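Local atomic coordinates of lysyl-trna-dependent l-ysyl-phosphatidylgycerol synthase (PDB entry 4V36), a protein that transfers lysine from lysyl-tRNA to the membrane lipid phosphatidylglycerol, a modification associated with bacterial resistance. Residues L37-F42 with L183-E188. Numbering follows the deposited sequence.
With LYN (2,6-diamino-hexanoic acid amide), chain C.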
loop_
_atom_site.group_PDB
_atom_site.type_symbol
_atom_site.label_atom_id
_atom_site.label_comp_id
_atom_site.label_asym_id
_atom_site.label_seq_id
_atom_site.Cartn_x
_atom_site.Cartn_y
_atom_site.Cartn_z
ATOM N N LEU A 37 -5.033 7.655 -7.783
ATOM C CA LEU A 37 -5.822 6.669 -8.514
ATOM C C LEU A 37 -7.162 7.261 -8.932
ATOM O O LEU A 37 -7.807 6.771 -9.858
ATOM C CB LEU A 37 -6.040 5.414 -7.668
ATOM C CG LEU A 37 -4.811 4.542 -7.397
ATOM C CD1 LEU A 37 -5.166 3.382 -6.475
ATOM C CD2 LEU A 37 -4.221 4.030 -8.703
ATOM N N GLY A 38 -7.575 8.316 -8.237
ATOM C CA GLY A 38 -8.811 9.011 -8.549
ATOM C C GLY A 38 -10.063 8.239 -8.177
ATOM O O GLY A 38 -11.141 8.499 -8.710
ATOM N N ASP A 39 -9.923 7.289 -7.258
ATOM C CA ASP A 39 -11.051 6.463 -6.842
ATOM C C ASP A 39 -11.440 6.734 -5.393
ATOM O O ASP A 39 -12.198 5.974 -4.789
ATOM C CB ASP A 39 -10.726 4.980 -7.032
ATOM C CG ASP A 39 -9.561 4.521 -6.175
ATOM O OD1 ASP A 39 -8.756 5.379 -5.753
ATOM O OD2 ASP A 39 -9.447 3.302 -5.929
ATOM N N LYS A 40 -10.913 7.820 -4.840
ATOM C CA LYS A 40 -11.236 8.225 -3.477
ATOM C C LYS A 40 -11.537 9.717 -3.414
ATOM O O LYS A 40 -10.892 10.516 -4.093
ATOM C CB LYS A 40 -10.088 7.881 -2.526
ATOM C CG LYS A 40 -9.924 6.394 -2.262
ATOM C CD LYS A 40 -8.651 6.111 -1.487
ATOM C CE LYS A 40 -7.422 6.424 -2.323
ATOM N NZ LYS A 40 -7.375 5.594 -3.559
ATOM N N ARG A 41 -12.522 10.088 -2.601
ATOM C CA ARG A 41 -12.851 11.493 -2.400
ATOM C C ARG A 41 -11.924 12.108 -1.359
ATOM O O ARG A 41 -11.380 11.405 -0.508
ATOM C CB ARG A 41 -14.313 11.655 -1.978
ATOM C CG ARG A 41 -15.313 11.172 -3.015
ATOM C CD ARG A 41 -16.739 11.528 -2.621
ATOM N NE ARG A 41 -16.936 12.972 -2.523
ATOM C CZ ARG A 41 -17.268 13.753 -3.545
ATOM N NH1 ARG A 41 -17.439 13.234 -4.753
ATOM N NH2 ARG A 41 -17.427 15.057 -3.361
ATOM N N PHE A 42 -11.743 13.421 -1.433
ATOM C CA PHE A 42 -10.834 14.113 -0.528
ATOM C C PHE A 42 -11.579 15.043 0.422
ATOM O O PHE A 42 -12.589 15.645 0.055
ATOM C CB PHE A 42 -9.791 14.907 -1.319
ATOM C CG PHE A 42 -8.866 14.050 -2.136
ATOM C CD1 PHE A 42 -8.626 12.732 -1.784
ATOM C CD2 PHE A 42 -8.235 14.564 -3.256
ATOM C CE1 PHE A 42 -7.776 11.944 -2.534
ATOM C CE2 PHE A 42 -7.384 13.782 -4.010
ATOM C CZ PHE A 42 -7.155 12.468 -3.649
ATOM N N LEU A 183 -5.203 -0.614 -2.818
ATOM C CA LEU A 183 -4.221 -1.208 -3.717
ATOM C C LEU A 183 -4.166 -0.422 -5.018
ATOM O O LEU A 183 -5.147 0.205 -5.416
ATOM C CB LEU A 183 -4.555 -2.675 -4.000
ATOM C CG LEU A 183 -4.578 -3.628 -2.801
ATOM C CD1 LEU A 183 -5.044 -5.013 -3.218
ATOM C CD2 LEU A 183 -3.212 -3.701 -2.143
ATOM N N GLY A 184 -3.016 -0.454 -5.679
ATOM C CA GLY A 184 -2.867 0.238 -6.943
ATOM C C GLY A 184 -3.270 -0.624 -8.119
ATOM O O GLY A 184 -3.374 -1.846 -8.005
ATOM N N PHE A 185 -3.511 0.020 -9.254
ATOM C CA PHE A 185 -3.810 -0.689 -10.488
ATOM C C PHE A 185 -3.147 0.021 -11.662
ATOM O O PHE A 185 -2.585 1.105 -11.505
ATOM C CB PHE A 185 -5.323 -0.806 -10.703
ATOM C CG PHE A 185 -6.072 0.488 -10.536
ATOM C CD1 PHE A 185 -6.211 1.369 -11.596
ATOM C CD2 PHE A 185 -6.654 0.815 -9.320
ATOM C CE1 PHE A 185 -6.906 2.556 -11.445
ATOM C CE2 PHE A 185 -7.349 1.999 -9.163
ATOM C CZ PHE A 185 -7.475 2.871 -10.227
ATOM N N PHE A 186 -3.216 -0.595 -12.837
ATOM C CA PHE A 186 -2.562 -0.049 -14.017
ATOM C C PHE A 186 -3.353 1.116 -14.607
ATOM O O PHE A 186 -4.223 0.919 -15.456
ATOM C CB PHE A 186 -2.367 -1.142 -15.071
ATOM C CG PHE A 186 -1.323 -0.813 -16.101
ATOM C CD1 PHE A 186 -1.623 0.006 -17.178
ATOM C CD2 PHE A 186 -0.041 -1.325 -15.992
ATOM C CE1 PHE A 186 -0.662 0.312 -18.125
ATOM C CE2 PHE A 186 0.924 -1.025 -16.938
ATOM C CZ PHE A 186 0.612 -0.207 -18.005
ATOM N N GLN A 187 -3.053 2.325 -14.144
ATOM C CA GLN A 187 -3.606 3.535 -14.740
ATOM C C GLN A 187 -2.473 4.441 -15.204
ATOM O O GLN A 187 -1.541 4.719 -14.451
ATOM C CB GLN A 187 -4.506 4.282 -13.757
ATOM C CG GLN A 187 -5.140 5.528 -14.357
ATOM C CD GLN A 187 -5.670 6.481 -13.310
ATOM O OE1 GLN A 187 -4.941 7.336 -12.809
ATOM N NE2 GLN A 187 -6.947 6.342 -12.973
ATOM N N GLU A 188 -2.567 4.900 -16.446
ATOM C CA GLU A 188 -1.507 5.680 -17.070
ATOM C C GLU A 188 -1.219 6.988 -16.331
ATOM O O GLU A 188 -0.059 7.334 -16.122
ATOM C CB GLU A 188 -1.869 5.956 -18.529
ATOM C CG GLU A 188 -2.071 4.680 -19.333
ATOM C CD GLU A 188 -2.750 4.923 -20.663
ATOM O OE1 GLU A 188 -3.089 6.088 -20.959
ATOM O OE2 GLU A 188 -2.945 3.944 -21.414
HETATM N N LYN C . 0.624 -5.546 -8.110
HETATM C CA LYN C . -0.721 -5.047 -7.880
HETATM C CB LYN C . -1.701 -6.216 -7.850
HETATM C CG LYN C . -3.124 -5.768 -7.540
HETATM C CD LYN C . -4.146 -6.691 -8.195
HETATM C CE LYN C . -4.029 -8.120 -7.678
HETATM N NZ LYN C . -5.020 -8.986 -8.373
HETATM C C LYN C . -0.773 -4.295 -6.582
HETATM O O LYN C . -0.199 -4.746 -5.603
HETATM N NT LYN C . -1.438 -3.141 -6.532
#
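Leu37 and Phe185 meet tip to tip. Methyl CD2 of Leu37 makes a CH-pi contact over one face of the Phe185 ring, 3.9 Å from the ring centroid and offset toward the rim. The other methyl, Leu37 CD1, packs 3.7 Å from Phe185 CE2 and also reaches the backbone, lying 3.3 Å from Leu183 O and touching Gly184 CA. The ring also has a cation-pi partner in Arg332.

These residues join the turn leading into outermost strand 41-44 of the large mixed sheet, in a family assigned to the acetyltransferase (GNAT-like) clan, to the loop between helices 159-173 and 188-191, which lines the ligand pocket. On that loop, Gly184 O accepts a 2.8 Å hydrogen bond from amide nitrogen NT of the bound lysine amide, one residue before the ring that Leu37 packs on.

Gln187, with CG anti to its backbone N (chi1 -178°) and the chain extended beyond, gives a weak hydrogen bond from NE2 to Leu37 O (3.3 Å, bent to 135°), while its OE1 weakly caps Tyr190 N at the start of helix 188-191. At the edge of the Phe185 ring lies Asp39 OD2, 4.1 Å from CE2, with the carboxylate turned 79° from the ring plane. Phe181 N hydrogen-bonds that same oxygen. Lys40 NZ forms a 2.6 Å salt bridge with Asp39 OD1 on its syn side and also hydrogen-bonds Leu34 O and Phe181 O.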